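Local coordinates for type VI secretion system component (Escherichia coli O6, PDB 2P5Z), which is a component of the type VI secretion system that structurally resembles the bacteriophage T4 tail proteins gp27 and gp5 and probably has a related role, at residues A[165-170]-A[381-386]; A[454-457]-A[463-466]; A[118-123]-A[140-145]. All blocks are in the same frame, centred on the assembly; numbering follows the deposited sequence.

Contact 1: A[165-170]-A[381-386]; sequences MQYGED and PVMAGT
A Met-aromatic contact between Met383 and Tyr167 joins the loop that enters the five-stranded OB-domain sheet to the turn between strand 161-166 and helix 171-182. Met383 SD lies 3.6 Å from Tyr167 CD1. It sits 4.5 Å from the ring centroid at 48° from the ring normal, an oblique approach. The terminal methyl follows the sulfur inward, with Met383 CE 3.7 Å from Tyr167 CB, so the thioether runs along the root of the aromatic side chain. Tyr167 meets it there because its CG is anti to the backbone N (chi1 -176°), while the methionine chain bends at chi2 and brings its end closer than its root.

Pro381 fills the neighbouring place. Its ring and the side chain of Glu169 cross at about a right angle, Pro381 CD lying 3.5 Å from Glu169 OE2, and Pro381 CG approaches Tyr167 O at 3.9 Å. The same carboxylate oxygen forms a salt bridge with Arg177 of helix 171-182, which Pro381 also touches. The turn is tied within itself by Gln166 NE2, which donates a 3.0 Å, nearly straight bond (167°) to Glu169 O, with that oxygen lying in the amide plane of Gln166. On its far side the loop 381-386 meets the other subunits: Ala384 packs on Val382 of the second and Ala384 of the third.

No hydrogen bond spans the two segments. The chemistry thus implies an interface of sulfur, aromatic and proline surfaces, with the Glu169 carboxylate laid against the proline ring and paired with Arg177.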
loop_
_atom_site.group_PDB
_atom_site.type_symbol
_atom_site.label_atom_id
_atom_site.label_comp_id
_atom_site.label_asym_id
_atom_site.label_seq_id
_atom_site.Cartn_x
_atom_site.Cartn_y
_atom_site.Cartn_z
ATOM N N MET A 165 -8.735 6.884 23.369
ATOM C CA MET A 165 -8.078 5.579 23.264
ATOM C C MET A 165 -6.868 5.551 22.297
ATOM O O MET A 165 -6.939 6.044 21.166
ATOM C CB MET A 165 -9.095 4.528 22.805
ATOM C CG MET A 165 -8.729 3.123 23.236
ATOM S SD MET A 165 -9.794 1.817 22.583
ATOM C CE MET A 165 -9.801 0.782 24.008
ATOM N N GLN A 166 -5.771 4.960 22.751
ATOM C CA GLN A 166 -4.664 4.577 21.881
ATOM C C GLN A 166 -4.700 3.055 21.758
ATOM O O GLN A 166 -4.477 2.340 22.733
ATOM C CB GLN A 166 -3.326 5.028 22.480
ATOM C CG GLN A 166 -2.081 4.441 21.822
ATOM C CD GLN A 166 -0.775 5.032 22.360
ATOM O OE1 GLN A 166 -0.768 5.795 23.330
ATOM N NE2 GLN A 166 0.338 4.667 21.732
ATOM N N TYR A 167 -5.011 2.554 20.571
ATOM C CA TYR A 167 -5.037 1.109 20.359
ATOM C C TYR A 167 -4.326 0.750 19.047
ATOM O O TYR A 167 -4.665 1.283 17.986
ATOM C CB TYR A 167 -6.484 0.588 20.382
ATOM C CG TYR A 167 -6.619 -0.921 20.261
ATOM C CD1 TYR A 167 -6.802 -1.545 19.016
ATOM C CD2 TYR A 167 -6.546 -1.724 21.380
ATOM C CE1 TYR A 167 -6.917 -2.922 18.908
ATOM C CE2 TYR A 167 -6.650 -3.103 21.283
ATOM C CZ TYR A 167 -6.846 -3.697 20.053
ATOM O OH TYR A 167 -6.959 -5.074 19.990
ATOM N N GLY A 168 -3.361 -0.165 19.134
ATOM C CA GLY A 168 -2.570 -0.618 17.973
ATOM C C GLY A 168 -1.863 0.501 17.216
ATOM O O GLY A 168 -1.918 0.561 15.997
ATOM N N GLU A 169 -1.241 1.412 17.954
ATOM C CA GLU A 169 -0.619 2.597 17.397
ATOM C C GLU A 169 0.653 2.836 18.197
ATOM O O GLU A 169 0.633 2.796 19.430
ATOM C CB GLU A 169 -1.525 3.823 17.553
ATOM C CG GLU A 169 -2.635 4.006 16.515
ATOM C CD GLU A 169 -3.505 5.247 16.807
ATOM O OE1 GLU A 169 -3.980 5.408 17.952
ATOM O OE2 GLU A 169 -3.728 6.073 15.901
ATOM N N ASP A 170 1.765 3.074 17.516
ATOM C CA ASP A 170 2.980 3.450 18.217
ATOM C C ASP A 170 2.783 4.875 18.726
ATOM O O ASP A 170 1.886 5.596 18.252
ATOM C CB ASP A 170 4.203 3.349 17.295
ATOM C CG ASP A 170 4.066 4.214 16.047
ATOM O OD1 ASP A 170 4.507 5.380 16.065
ATOM O OD2 ASP A 170 3.460 3.757 15.060
ATOM N N PRO A 381 -7.365 4.438 13.617
ATOM C CA PRO A 381 -7.353 2.983 13.510
ATOM C C PRO A 381 -8.786 2.421 13.399
ATOM O O PRO A 381 -9.750 3.007 13.933
ATOM C CB PRO A 381 -6.664 2.531 14.801
ATOM C CG PRO A 381 -6.788 3.657 15.735
ATOM C CD PRO A 381 -6.899 4.915 14.931
ATOM N N VAL A 382 -8.923 1.326 12.660
ATOM C CA VAL A 382 -10.235 0.800 12.355
ATOM C C VAL A 382 -10.504 -0.357 13.307
ATOM O O VAL A 382 -9.754 -1.348 13.323
ATOM C CB VAL A 382 -10.329 0.409 10.863
ATOM C CG1 VAL A 382 -11.581 -0.386 10.568
ATOM C CG2 VAL A 382 -10.291 1.676 9.993
ATOM N N MET A 383 -11.531 -0.192 14.147
ATOM C CA MET A 383 -11.829 -1.182 15.177
ATOM C C MET A 383 -12.850 -2.172 14.652
ATOM O O MET A 383 -14.056 -1.907 14.659
ATOM C CB MET A 383 -12.327 -0.530 16.464
ATOM C CG MET A 383 -11.364 0.487 17.061
ATOM S SD MET A 383 -9.900 -0.258 17.775
ATOM C CE MET A 383 -8.806 1.084 17.526
ATOM N N ALA A 384 -12.343 -3.294 14.155
ATOM C CA ALA A 384 -13.163 -4.392 13.696
ATOM C C ALA A 384 -13.218 -5.366 14.840
ATOM O O ALA A 384 -12.307 -5.417 15.671
ATOM C CB ALA A 384 -12.535 -5.055 12.481
ATOM N N GLY A 385 -14.276 -6.151 14.891
ATOM C CA GLY A 385 -14.433 -7.075 16.003
ATOM C C GLY A 385 -14.621 -6.387 17.346
ATOM O O GLY A 385 -14.833 -5.172 17.441
ATOM N N THR A 386 -14.495 -7.175 18.396
ATOM C CA THR A 386 -14.926 -6.753 19.700
ATOM C C THR A 386 -13.799 -6.887 20.726
ATOM O O THR A 386 -12.898 -7.716 20.571
ATOM C CB THR A 386 -16.165 -7.570 20.098
ATOM O OG1 THR A 386 -16.986 -6.782 20.954
ATOM C CG2 THR A 386 -15.787 -8.861 20.790
#

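Contact 2: A[454-457]-A[463-466]; sequences IAFE and RPYI
Arg463 meets Glu457 at the loop end of the antiparallel beta hairpin of strands 451-456 and 464-469, part of the five-stranded sheet of the OB domain. Arg463 O accepts a backbone bond from Glu457 N at 3.0 Å. The extended Arg463 side chain crosses that of Glu457 obliquely, and NH1 comes within 3.1 Å of Glu457 OE1. The carboxylate oxygen lies over a face of the guanidinium, the two planes 75° apart, so this salt bridge rests on charge without a directed N-H. Both have stronger partners: Arg463 NH1 pairs with Glu458, and Glu457 OE2 with Lys470 of the third subunit.

Pro464 pairs with Phe456 at a non-hydrogen-bonded position. Its CB touches Phe456 CE1 at 3.6 Å and, alongside, Ile454 CG2 at 3.7 Å. This face turns toward Leu427 and Val429 of strand 426-429, which Pro464 touches.

Tyr465 forms the hydrogen-bonded pair with Ala455: Tyr465 N to Ala455 O and Ala455 N to Tyr465 O are both 2.8 Å. Its side chain lies on the other face, and its CG stands between the backbone N and the carbonyl carbon (chi1 68°), which swings the ring across the neighbouring strand. Ala455 CB then makes a CH-pi contact over one ring face, 4.0 Å from the centroid of Tyr465 and offset toward the rim.

Ile466 returns to the proline face. Its backbone bond with Arg430 brings the last strand up to strand 426-429, consistent with the closed barrel of an OB fold, and Ile466 CG1 lies 4.3 Å from Ile454 CD1.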
loop_
_atom_site.group_PDB
_atom_site.type_symbol
_atom_site.label_atom_id
_atom_site.label_comp_id
_atom_site.label_asym_id
_atom_site.label_seq_id
_atom_site.Cartn_x
_atom_site.Cartn_y
_atom_site.Cartn_z
ATOM N N ILE A 454 -16.860 -5.352 24.059
ATOM C CA ILE A 454 -16.897 -3.946 23.684
ATOM C C ILE A 454 -16.819 -3.766 22.161
ATOM O O ILE A 454 -15.911 -4.281 21.496
ATOM C CB ILE A 454 -15.789 -3.155 24.380
ATOM C CG1 ILE A 454 -15.792 -3.470 25.875
ATOM C CG2 ILE A 454 -15.982 -1.666 24.152
ATOM C CD1 ILE A 454 -16.986 -2.897 26.595
ATOM N N ALA A 455 -17.802 -3.058 21.625
ATOM C CA ALA A 455 -17.883 -2.788 20.207
ATOM C C ALA A 455 -17.767 -1.289 19.984
ATOM O O ALA A 455 -17.871 -0.507 20.914
ATOM C CB ALA A 455 -19.195 -3.311 19.629
ATOM N N PHE A 456 -17.555 -0.893 18.732
ATOM C CA PHE A 456 -17.185 0.477 18.424
ATOM C C PHE A 456 -17.984 0.967 17.259
ATOM O O PHE A 456 -17.973 0.362 16.185
ATOM C CB PHE A 456 -15.692 0.556 18.117
ATOM C CG PHE A 456 -14.820 0.183 19.283
ATOM C CD1 PHE A 456 -14.478 1.125 20.220
ATOM C CD2 PHE A 456 -14.385 -1.119 19.454
ATOM C CE1 PHE A 456 -13.687 0.792 21.291
ATOM C CE2 PHE A 456 -13.600 -1.458 20.534
ATOM C CZ PHE A 456 -13.249 -0.493 21.456
ATOM N N GLU A 457 -18.690 2.060 17.486
ATOM C CA GLU A 457 -19.612 2.579 16.507
ATOM C C GLU A 457 -18.823 3.132 15.312
ATOM O O GLU A 457 -17.923 3.953 15.486
ATOM C CB GLU A 457 -20.469 3.644 17.168
ATOM C CG GLU A 457 -21.614 4.100 16.347
ATOM C CD GLU A 457 -22.539 4.984 17.132
ATOM O OE1 GLU A 457 -22.127 6.106 17.509
ATOM O OE2 GLU A 457 -23.681 4.551 17.373
ATOM N N ARG A 463 -15.771 5.631 20.289
ATOM C CA ARG A 463 -17.200 5.419 20.449
ATOM C C ARG A 463 -17.521 4.014 20.943
ATOM O O ARG A 463 -18.198 3.259 20.244
ATOM C CB ARG A 463 -17.916 5.630 19.124
ATOM C CG ARG A 463 -18.035 7.050 18.644
ATOM C CD ARG A 463 -18.778 6.982 17.339
ATOM N NE ARG A 463 -19.227 8.268 16.834
ATOM C CZ ARG A 463 -20.032 8.403 15.782
ATOM N NH1 ARG A 463 -20.481 7.331 15.141
ATOM N NH2 ARG A 463 -20.391 9.612 15.371
ATOM N N PRO A 464 -17.061 3.654 22.153
ATOM C CA PRO A 464 -17.287 2.276 22.538
ATOM C C PRO A 464 -18.641 2.044 23.210
ATOM O O PRO A 464 -19.207 2.951 23.839
ATOM C CB PRO A 464 -16.163 2.018 23.534
ATOM C CG PRO A 464 -15.891 3.338 24.136
ATOM C CD PRO A 464 -16.360 4.401 23.211
ATOM N N TYR A 465 -19.149 0.825 23.084
ATOM C CA TYR A 465 -20.358 0.440 23.776
ATOM C C TYR A 465 -20.308 -1.046 24.084
ATOM O O TYR A 465 -19.489 -1.773 23.514
ATOM C CB TYR A 465 -21.621 0.830 22.992
ATOM C CG TYR A 465 -21.825 0.078 21.707
ATOM C CD1 TYR A 465 -21.346 0.586 20.497
ATOM C CD2 TYR A 465 -22.515 -1.138 21.689
ATOM C CE1 TYR A 465 -21.532 -0.113 19.310
ATOM C CE2 TYR A 465 -22.703 -1.841 20.512
ATOM C CZ TYR A 465 -22.212 -1.322 19.326
ATOM O OH TYR A 465 -22.399 -2.032 18.167
ATOM N N ILE A 466 -21.188 -1.493 24.984
ATOM C CA ILE A 466 -21.308 -2.921 25.325
ATOM C C ILE A 466 -22.207 -3.642 24.324
ATOM O O ILE A 466 -23.328 -3.208 24.080
ATOM C CB ILE A 466 -21.853 -3.109 26.758
ATOM C CG1 ILE A 466 -21.046 -2.243 27.725
ATOM C CG2 ILE A 466 -21.790 -4.560 27.180
ATOM C CD1 ILE A 466 -21.150 -2.648 29.165
#

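Contact 3: A[118-123]-A[140-145]; sequences TRSRQN and RERHQM
His143 NE2 is hydrogen-bonded to Asp171 OD2 and also has Ser120 OG nearby, so that the serine of one loop and the helix aspartate converge on the imidazole nitrogen of the other loop. The serine oxygen approaches at the ring edge, near the ring plane, 3.4 Å from His143 NE2 and 3.5 Å from His143 CE1. Ser120 OG stands between its own backbone N and carbonyl carbon (chi1 79°), the rotamer that turns the oxygen to the imidazole and keeps CB for the residue before the histidine, Arg142.

Arg142 NE lies 3.5 Å from Ser120 CB and its NH2 is 3.7 Å from the same carbon, the guanidinium meeting the methylene obliquely. With chi1 at -177° the arginine CG is anti to its backbone N and lies 3.5 Å above the plane of the His143 ring, toward the rim; the bend at chi2 (60°) then turns the guanidinium toward Ser120 CB. Ser120 is therefore met by two consecutive residues in different ways: by the rim of one flat ring through its oxygen, and obliquely by a guanidinium group through its carbon.

Asp171 gathers the parts together. It makes a backbone hydrogen bond with Ser120, the Arg142 side chain touches it, and its carboxylate holds the histidine. Such a partner would be expected to favour the charged form of the imidazole, although the structure does not settle this.

The small contact thus belongs to a meeting of two loops at the first turn of helix 171-182: the one before strand 124-127 and the one after helix 131-140, within the part of the chain related to phage baseplate hubs.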
loop_
_atom_site.group_PDB
_atom_site.type_symbol
_atom_site.label_atom_id
_atom_site.label_comp_id
_atom_site.label_asym_id
_atom_site.label_seq_id
_atom_site.Cartn_x
_atom_site.Cartn_y
_atom_site.Cartn_z
ATOM N N THR A 118 8.486 5.805 17.995
ATOM C CA THR A 118 8.048 4.750 17.091
ATOM C C THR A 118 8.380 3.398 17.713
ATOM O O THR A 118 7.816 2.383 17.345
ATOM C CB THR A 118 8.693 4.979 15.700
ATOM O OG1 THR A 118 8.091 6.145 15.125
ATOM C CG2 THR A 118 8.501 3.831 14.747
ATOM N N ARG A 119 9.261 3.405 18.705
ATOM C CA ARG A 119 9.709 2.172 19.321
ATOM C C ARG A 119 8.805 1.625 20.432
ATOM O O ARG A 119 9.033 0.519 20.908
ATOM C CB ARG A 119 11.164 2.300 19.786
ATOM C CG ARG A 119 12.165 1.645 18.829
ATOM C CD ARG A 119 13.605 2.117 19.049
ATOM N NE ARG A 119 13.991 2.294 20.457
ATOM C CZ ARG A 119 14.484 1.334 21.239
ATOM N NH1 ARG A 119 14.639 0.097 20.777
ATOM N NH2 ARG A 119 14.810 1.611 22.497
ATOM N N SER A 120 7.773 2.370 20.821
ATOM C CA SER A 120 6.854 1.898 21.855
ATOM C C SER A 120 5.399 1.956 21.425
ATOM O O SER A 120 4.919 3.017 21.003
ATOM C CB SER A 120 7.049 2.656 23.173
ATOM O OG SER A 120 6.436 3.926 23.141
ATOM N N ARG A 121 4.710 0.818 21.542
ATOM C CA ARG A 121 3.321 0.692 21.088
ATOM C C ARG A 121 2.388 0.018 22.098
ATOM O O ARG A 121 1.919 -1.101 21.889
ATOM C CB ARG A 121 3.222 -0.003 19.711
ATOM C CG ARG A 121 3.987 -1.327 19.531
ATOM C CD ARG A 121 3.943 -1.856 18.071
ATOM N NE ARG A 121 2.677 -1.590 17.368
ATOM C CZ ARG A 121 2.561 -0.813 16.284
ATOM N NH1 ARG A 121 3.630 -0.217 15.765
ATOM N NH2 ARG A 121 1.377 -0.627 15.709
ATOM N N GLN A 122 2.099 0.710 23.188
ATOM C CA GLN A 122 1.187 0.168 24.174
ATOM C C GLN A 122 -0.209 0.747 24.040
ATOM O O GLN A 122 -0.368 1.896 23.654
ATOM C CB GLN A 122 1.722 0.404 25.580
ATOM C CG GLN A 122 2.742 -0.624 26.035
ATOM C CD GLN A 122 2.864 -0.667 27.552
ATOM O OE1 GLN A 122 3.429 0.240 28.170
ATOM N NE2 GLN A 122 2.322 -1.722 28.161
ATOM N N ASN A 123 -1.217 -0.056 24.365
ATOM C CA ASN A 123 -2.604 0.427 24.422
ATOM C C ASN A 123 -2.916 1.242 25.683
ATOM O O ASN A 123 -2.482 0.898 26.780
ATOM C CB ASN A 123 -3.580 -0.740 24.317
ATOM C CG ASN A 123 -3.323 -1.615 23.116
ATOM O OD1 ASN A 123 -3.182 -1.126 21.996
ATOM N ND2 ASN A 123 -3.276 -2.922 23.339
ATOM N N ARG A 140 6.612 13.096 28.398
ATOM C CA ARG A 140 7.223 13.018 29.729
ATOM C C ARG A 140 7.273 11.620 30.348
ATOM O O ARG A 140 8.292 11.237 30.924
ATOM C CB ARG A 140 6.550 13.985 30.692
ATOM C CG ARG A 140 6.649 15.455 30.284
ATOM C CD ARG A 140 6.041 16.274 31.360
ATOM N NE ARG A 140 6.095 17.719 31.177
ATOM C CZ ARG A 140 7.125 18.476 31.544
ATOM N NH1 ARG A 140 7.062 19.782 31.363
ATOM N NH2 ARG A 140 8.220 17.930 32.071
ATOM N N GLU A 141 6.203 10.845 30.212
ATOM C CA GLU A 141 6.132 9.562 30.914
ATOM C C GLU A 141 6.968 8.475 30.281
ATOM O O GLU A 141 7.973 8.066 30.840
ATOM C CB GLU A 141 4.683 9.134 31.126
ATOM C CG GLU A 141 3.939 10.201 31.893
ATOM C CD GLU A 141 2.465 9.972 32.020
ATOM O OE1 GLU A 141 1.788 10.896 32.513
ATOM O OE2 GLU A 141 1.972 8.887 31.644
ATOM N N ARG A 142 6.585 8.036 29.095
ATOM C CA ARG A 142 7.304 6.966 28.415
ATOM C C ARG A 142 8.657 7.409 27.799
ATOM O O ARG A 142 9.519 6.591 27.509
ATOM C CB ARG A 142 6.362 6.345 27.371
ATOM C CG ARG A 142 6.899 5.147 26.595
ATOM C CD ARG A 142 7.266 3.957 27.474
ATOM N NE ARG A 142 7.717 2.850 26.633
ATOM C CZ ARG A 142 8.935 2.317 26.653
ATOM N NH1 ARG A 142 9.857 2.754 27.507
ATOM N NH2 ARG A 142 9.223 1.323 25.821
ATOM N N HIS A 143 8.874 8.700 27.596
ATOM C CA HIS A 143 10.070 9.071 26.828
ATOM C C HIS A 143 11.108 9.960 27.536
ATOM O O HIS A 143 12.128 10.302 26.946
ATOM C CB HIS A 143 9.682 9.528 25.404
ATOM C CG HIS A 143 8.916 8.479 24.649
ATOM N ND1 HIS A 143 9.520 7.364 24.106
ATOM C CD2 HIS A 143 7.588 8.333 24.421
ATOM C CE1 HIS A 143 8.606 6.595 23.540
ATOM N NE2 HIS A 143 7.425 7.162 23.717
ATOM N N GLN A 144 10.827 10.296 28.800
ATOM C CA GLN A 144 11.703 11.081 29.703
ATOM C C GLN A 144 12.075 12.465 29.200
ATOM O O GLN A 144 13.186 12.937 29.422
ATOM C CB GLN A 144 12.982 10.326 30.092
ATOM C CG GLN A 144 12.763 9.002 30.794
ATOM C CD GLN A 144 12.890 7.827 29.846
ATOM O OE1 GLN A 144 13.749 7.818 28.951
ATOM N NE2 GLN A 144 12.038 6.820 30.036
ATOM N N MET A 145 11.152 13.112 28.516
ATOM C CA MET A 145 11.438 14.426 28.000
ATOM C C MET A 145 10.990 15.465 29.023
ATOM O O MET A 145 10.009 15.241 29.740
ATOM C CB MET A 145 10.815 14.603 26.613
ATOM C CG MET A 145 11.595 13.819 25.525
ATOM S SD MET A 145 11.187 14.258 23.826
ATOM C CE MET A 145 10.403 15.822 24.035
#

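Contact 1 stands between the other two. Its centre is about 12 Å from that of contact 2 and about 17 Å from that of contact 3, whereas contacts 2 and 3 are about 26 Å apart between centres and about 10 Å between nearest atoms. Toward the OB sheet, Thr386 OG1 probably hydrogen-bonds Ile454 O at 2.8 Å, and Met383 CB packs on Phe456 CD2. Toward the hub side, Asn123 OD1 takes a probable bond from Gly168 N at 3.0 Å. Segment 165-170 reaches both neighbours, Met165 SD lying 4.2 Å from Phe456 CE1. Contacts 1 and 2 both also reach the third subunit of the trimer.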